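Local coordinates for protein thermotoga maritima TmcAL (PDB 5Y0T) that belongs to the HIGH nucleotidyl transferase family of the HUP clan and carries adenosine-5'-rp-alpha-thio-triphosphate in its pocket, at residues Gln112-Ile117 against Arg149-Lys154. Numbering follows the deposited sequence.
Sequences QRVARI and RYFSMK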
ATOM      1  N   GLN A 112      -3.150  32.327 -27.690  1.00 21.47           N
ATOM      2  CA  GLN A 112      -2.495  33.403 -26.962  1.00 25.89           C
ATOM      3  C   GLN A 112      -3.503  34.413 -26.415  1.00 24.77           C
ATOM      4  O   GLN A 112      -3.334  34.908 -25.298  1.00 26.97           O
ATOM      5  CB  GLN A 112      -1.462  34.107 -27.857  1.00 33.51           C
ATOM      6  CG  GLN A 112      -0.089  33.410 -27.838  1.00 43.36           C
ATOM      7  CD  GLN A 112       0.812  33.838 -28.974  1.00 52.01           C
ATOM      8  OE1 GLN A 112       0.434  34.672 -29.806  1.00 51.80           O
ATOM      9  NE2 GLN A 112       2.016  33.267 -29.023  1.00 46.09           N
ATOM     10  N   ARG A 113      -4.535  34.726 -27.196  1.00 24.49           N
ATOM     11  CA  ARG A 113      -5.583  35.629 -26.721  1.00 27.36           C
ATOM     12  C   ARG A 113      -6.262  35.054 -25.491  1.00 27.54           C
ATOM     13  O   ARG A 113      -6.516  35.768 -24.515  1.00 29.53           O
ATOM     14  CB  ARG A 113      -6.630  35.900 -27.813  1.00 34.51           C
ATOM     15  CG  ARG A 113      -6.519  37.281 -28.454  1.00 51.68           C
ATOM     16  CD  ARG A 113      -7.763  37.658 -29.290  1.00 58.94           C
ATOM     17  NE  ARG A 113      -8.129  36.638 -30.274  1.00 62.41           N
ATOM     18  CZ  ARG A 113      -7.456  36.389 -31.397  1.00 65.15           C
ATOM     19  NH1 ARG A 113      -6.360  37.082 -31.690  1.00 66.83           N
ATOM     20  NH2 ARG A 113      -7.873  35.437 -32.230  1.00 60.71           N
ATOM     21  N   VAL A 114      -6.569  33.762 -25.530  1.00 24.64           N
ATOM     22  CA  VAL A 114      -7.230  33.138 -24.390  1.00 23.73           C
ATOM     23  C   VAL A 114      -6.294  33.110 -23.189  1.00 28.00           C
ATOM     24  O   VAL A 114      -6.705  33.449 -22.073  1.00 26.87           O
ATOM     25  CB  VAL A 114      -7.714  31.704 -24.701  1.00 23.89           C
ATOM     26  CG1 VAL A 114      -8.191  31.010 -23.433  1.00 25.86           C
ATOM     27  CG2 VAL A 114      -8.827  31.737 -25.735  1.00 24.51           C
ATOM     28  N   ALA A 115      -5.031  32.743 -23.407  1.00 26.33           N
ATOM     29  CA  ALA A 115      -4.097  32.695 -22.280  1.00 24.29           C
ATOM     30  C   ALA A 115      -3.959  34.059 -21.610  1.00 25.94           C
ATOM     31  O   ALA A 115      -3.854  34.143 -20.388  1.00 25.54           O
ATOM     32  CB  ALA A 115      -2.729  32.193 -22.724  1.00 20.62           C
ATOM     33  N   ARG A 116      -3.977  35.120 -22.412  1.00 25.39           N
ATOM     34  CA  ARG A 116      -3.861  36.487 -21.885  1.00 28.35           C
ATOM     35  C   ARG A 116      -5.036  36.854 -20.952  1.00 27.25           C
ATOM     36  O   ARG A 116      -4.845  37.425 -19.868  1.00 27.43           O
ATOM     37  CB  ARG A 116      -3.760  37.479 -23.052  1.00 34.24           C
ATOM     38  CG  ARG A 116      -3.821  38.946 -22.670  1.00 44.22           C
ATOM     39  CD  ARG A 116      -2.629  39.369 -21.834  1.00 53.87           C
ATOM     40  NE  ARG A 116      -1.351  39.211 -22.526  1.00 54.77           N
ATOM     41  CZ  ARG A 116      -0.184  39.604 -22.023  1.00 49.78           C
ATOM     42  NH1 ARG A 116      -0.140  40.185 -20.829  1.00 50.43           N
ATOM     43  NH2 ARG A 116       0.936  39.423 -22.710  1.00 45.51           N
ATOM     44  N   ILE A 117      -6.252  36.509 -21.366  1.00 25.38           N
ATOM     45  CA  ILE A 117      -7.428  36.746 -20.532  1.00 25.14           C
ATOM     46  C   ILE A 117      -7.324  35.999 -19.214  1.00 26.78           C
ATOM     47  O   ILE A 117      -7.560  36.577 -18.148  1.00 27.34           O
ATOM     48  CB  ILE A 117      -8.725  36.342 -21.263  1.00 28.11           C
ATOM     49  CG1 ILE A 117      -8.906  37.211 -22.505  1.00 29.35           C
ATOM     50  CG2 ILE A 117      -9.940  36.509 -20.347  1.00 33.14           C
ATOM     51  CD1 ILE A 117      -9.928  36.660 -23.501  1.00 32.65           C
ATOM     52  N   ARG A 149     -18.945  33.933 -22.829  1.00 43.23           N
ATOM     53  CA  ARG A 149     -19.752  35.085 -22.467  1.00 42.16           C
ATOM     54  C   ARG A 149     -18.892  36.338 -22.553  1.00 41.11           C
ATOM     55  O   ARG A 149     -19.362  37.403 -22.975  1.00 48.39           O
ATOM     56  CB  ARG A 149     -20.357  34.907 -21.071  1.00 40.89           C
ATOM     57  CG  ARG A 149     -21.491  33.883 -21.038  1.00 46.29           C
ATOM     58  CD  ARG A 149     -21.971  33.579 -19.625  1.00 56.53           C
ATOM     59  NE  ARG A 149     -22.680  34.698 -19.006  1.00 67.63           N
ATOM     60  CZ  ARG A 149     -23.021  34.742 -17.721  1.00 73.13           C
ATOM     61  NH1 ARG A 149     -22.707  33.735 -16.918  1.00 74.03           N
ATOM     62  NH2 ARG A 149     -23.665  35.796 -17.235  1.00 74.11           N
ATOM     63  N   TYR A 150     -17.623  36.191 -22.194  1.00 38.42           N
ATOM     64  CA  TYR A 150     -16.648  37.269 -22.327  1.00 40.94           C
ATOM     65  C   TYR A 150     -16.453  37.639 -23.796  1.00 41.52           C
ATOM     66  O   TYR A 150     -16.503  38.815 -24.157  1.00 41.82           O
ATOM     67  CB  TYR A 150     -15.309  36.867 -21.695  1.00 38.40           C
ATOM     68  CG  TYR A 150     -14.320  38.003 -21.584  1.00 37.26           C
ATOM     69  CD1 TYR A 150     -14.466  38.983 -20.608  1.00 39.15           C
ATOM     70  CD2 TYR A 150     -13.242  38.101 -22.454  1.00 37.88           C
ATOM     71  CE1 TYR A 150     -13.569  40.029 -20.500  1.00 40.32           C
ATOM     72  CE2 TYR A 150     -12.335  39.151 -22.355  1.00 39.56           C
ATOM     73  CZ  TYR A 150     -12.506  40.109 -21.375  1.00 41.99           C
ATOM     74  OH  TYR A 150     -11.621  41.153 -21.269  1.00 49.07           O
ATOM     75  N   PHE A 151     -16.242  36.636 -24.644  1.00 41.65           N
ATOM     76  CA  PHE A 151     -16.115  36.878 -26.082  1.00 44.45           C
ATOM     77  C   PHE A 151     -17.314  37.628 -26.652  1.00 43.88           C
ATOM     78  O   PHE A 151     -17.148  38.553 -27.447  1.00 48.15           O
ATOM     79  CB  PHE A 151     -15.920  35.562 -26.830  1.00 43.59           C
ATOM     80  CG  PHE A 151     -14.478  35.168 -26.991  1.00 38.99           C
ATOM     81  CD1 PHE A 151     -13.617  35.185 -25.908  1.00 34.51           C
ATOM     82  CD2 PHE A 151     -13.985  34.786 -28.233  1.00 39.86           C
ATOM     83  CE1 PHE A 151     -12.282  34.821 -26.053  1.00 34.14           C
ATOM     84  CE2 PHE A 151     -12.662  34.420 -28.395  1.00 34.77           C
ATOM     85  CZ  PHE A 151     -11.804  34.434 -27.301  1.00 39.70           C
ATOM     86  N   SER A 152     -18.514  37.227 -26.240  1.00 46.87           N
ATOM     87  CA  SER A 152     -19.745  37.859 -26.704  1.00 50.18           C
ATOM     88  C   SER A 152     -19.826  39.315 -26.284  1.00 47.14           C
ATOM     89  O   SER A 152     -20.203  40.173 -27.080  1.00 43.79           O
ATOM     90  CB  SER A 152     -20.975  37.110 -26.178  1.00 56.17           C
ATOM     91  OG  SER A 152     -21.094  35.836 -26.783  1.00 57.32           O
ATOM     92  N   MET A 153     -19.488  39.588 -25.029  1.00 46.13           N
ATOM     93  CA  MET A 153     -19.510  40.952 -24.509  1.00 52.68           C
ATOM     94  C   MET A 153     -18.562  41.855 -25.308  1.00 51.35           C
ATOM     95  O   MET A 153     -18.827  43.044 -25.493  1.00 56.02           O
ATOM     96  CB  MET A 153     -19.140  40.953 -23.020  1.00 55.20           C
ATOM     97  CG  MET A 153     -18.817  42.323 -22.449  1.00 58.95           C
ATOM     98  SD  MET A 153     -17.849  42.234 -20.926  1.00 88.85           S
ATOM     99  CE  MET A 153     -19.146  41.928 -19.725  1.00 66.67           C
ATOM    100  N   LYS A 154     -17.481  41.268 -25.811  1.00 47.54           N
ATOM    101  CA  LYS A 154     -16.457  41.999 -26.557  1.00 52.44           C
ATOM    102  C   LYS A 154     -16.803  42.174 -28.034  1.00 57.09           C
ATOM    103  O   LYS A 154     -16.069  42.834 -28.775  1.00 61.68           O
ATOM    104  CB  LYS A 154     -15.107  41.289 -26.447  1.00 49.89           C
ATOM    105  CG  LYS A 154     -14.522  41.257 -25.048  1.00 51.78           C
ATOM    106  CD  LYS A 154     -14.261  42.658 -24.528  1.00 57.37           C
ATOM    107  CE  LYS A 154     -12.791  42.853 -24.197  1.00 62.26           C
ATOM    108  NZ  LYS A 154     -12.535  44.173 -23.553  1.00 64.02           N
TER
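Ile117 on helix 108-120 reaches two aromatic rings of helix 139-153, and its branches can be followed outward from CB, which points toward 149-154. Its chi1 of -63° sets CG1 beside the backbone N and CG2 anti to it. CG2 lies over one face of the Tyr150 ring, its nearest atom there being CE2 at 4.1 Å. CG1 passes Tyr150 CE2 at 3.9 Å. The tip goes further: CD1 approaches Tyr150 CE2 to 3.6 Å and also meets Phe151 CE1 at 3.9 Å, coming obliquely to that second ring. Tyr150 has CG anti to its own backbone N (chi1 -170°), which helps bring CD2 and CE2 up to Ile117. Val114, one turn earlier, adds a looser touch, with CG2 4.3 Å from Phe151 CZ. The axes of the short helical segments stay 12.8 Å apart at 102°, a spacing spanned by the rings and aliphatic branches together. Leu147 touches both Val114 and Ile117, while Trp156 meets Phe151 edge-to-face. This is plain helix-helix packing in a mostly helical, strand-free part of the chain, about 27 Å from its centre. All four touching residues are buried and no hydrogen bond crosses between the segments, consistent with an interface held by van der Waals contact and the exclusion of water.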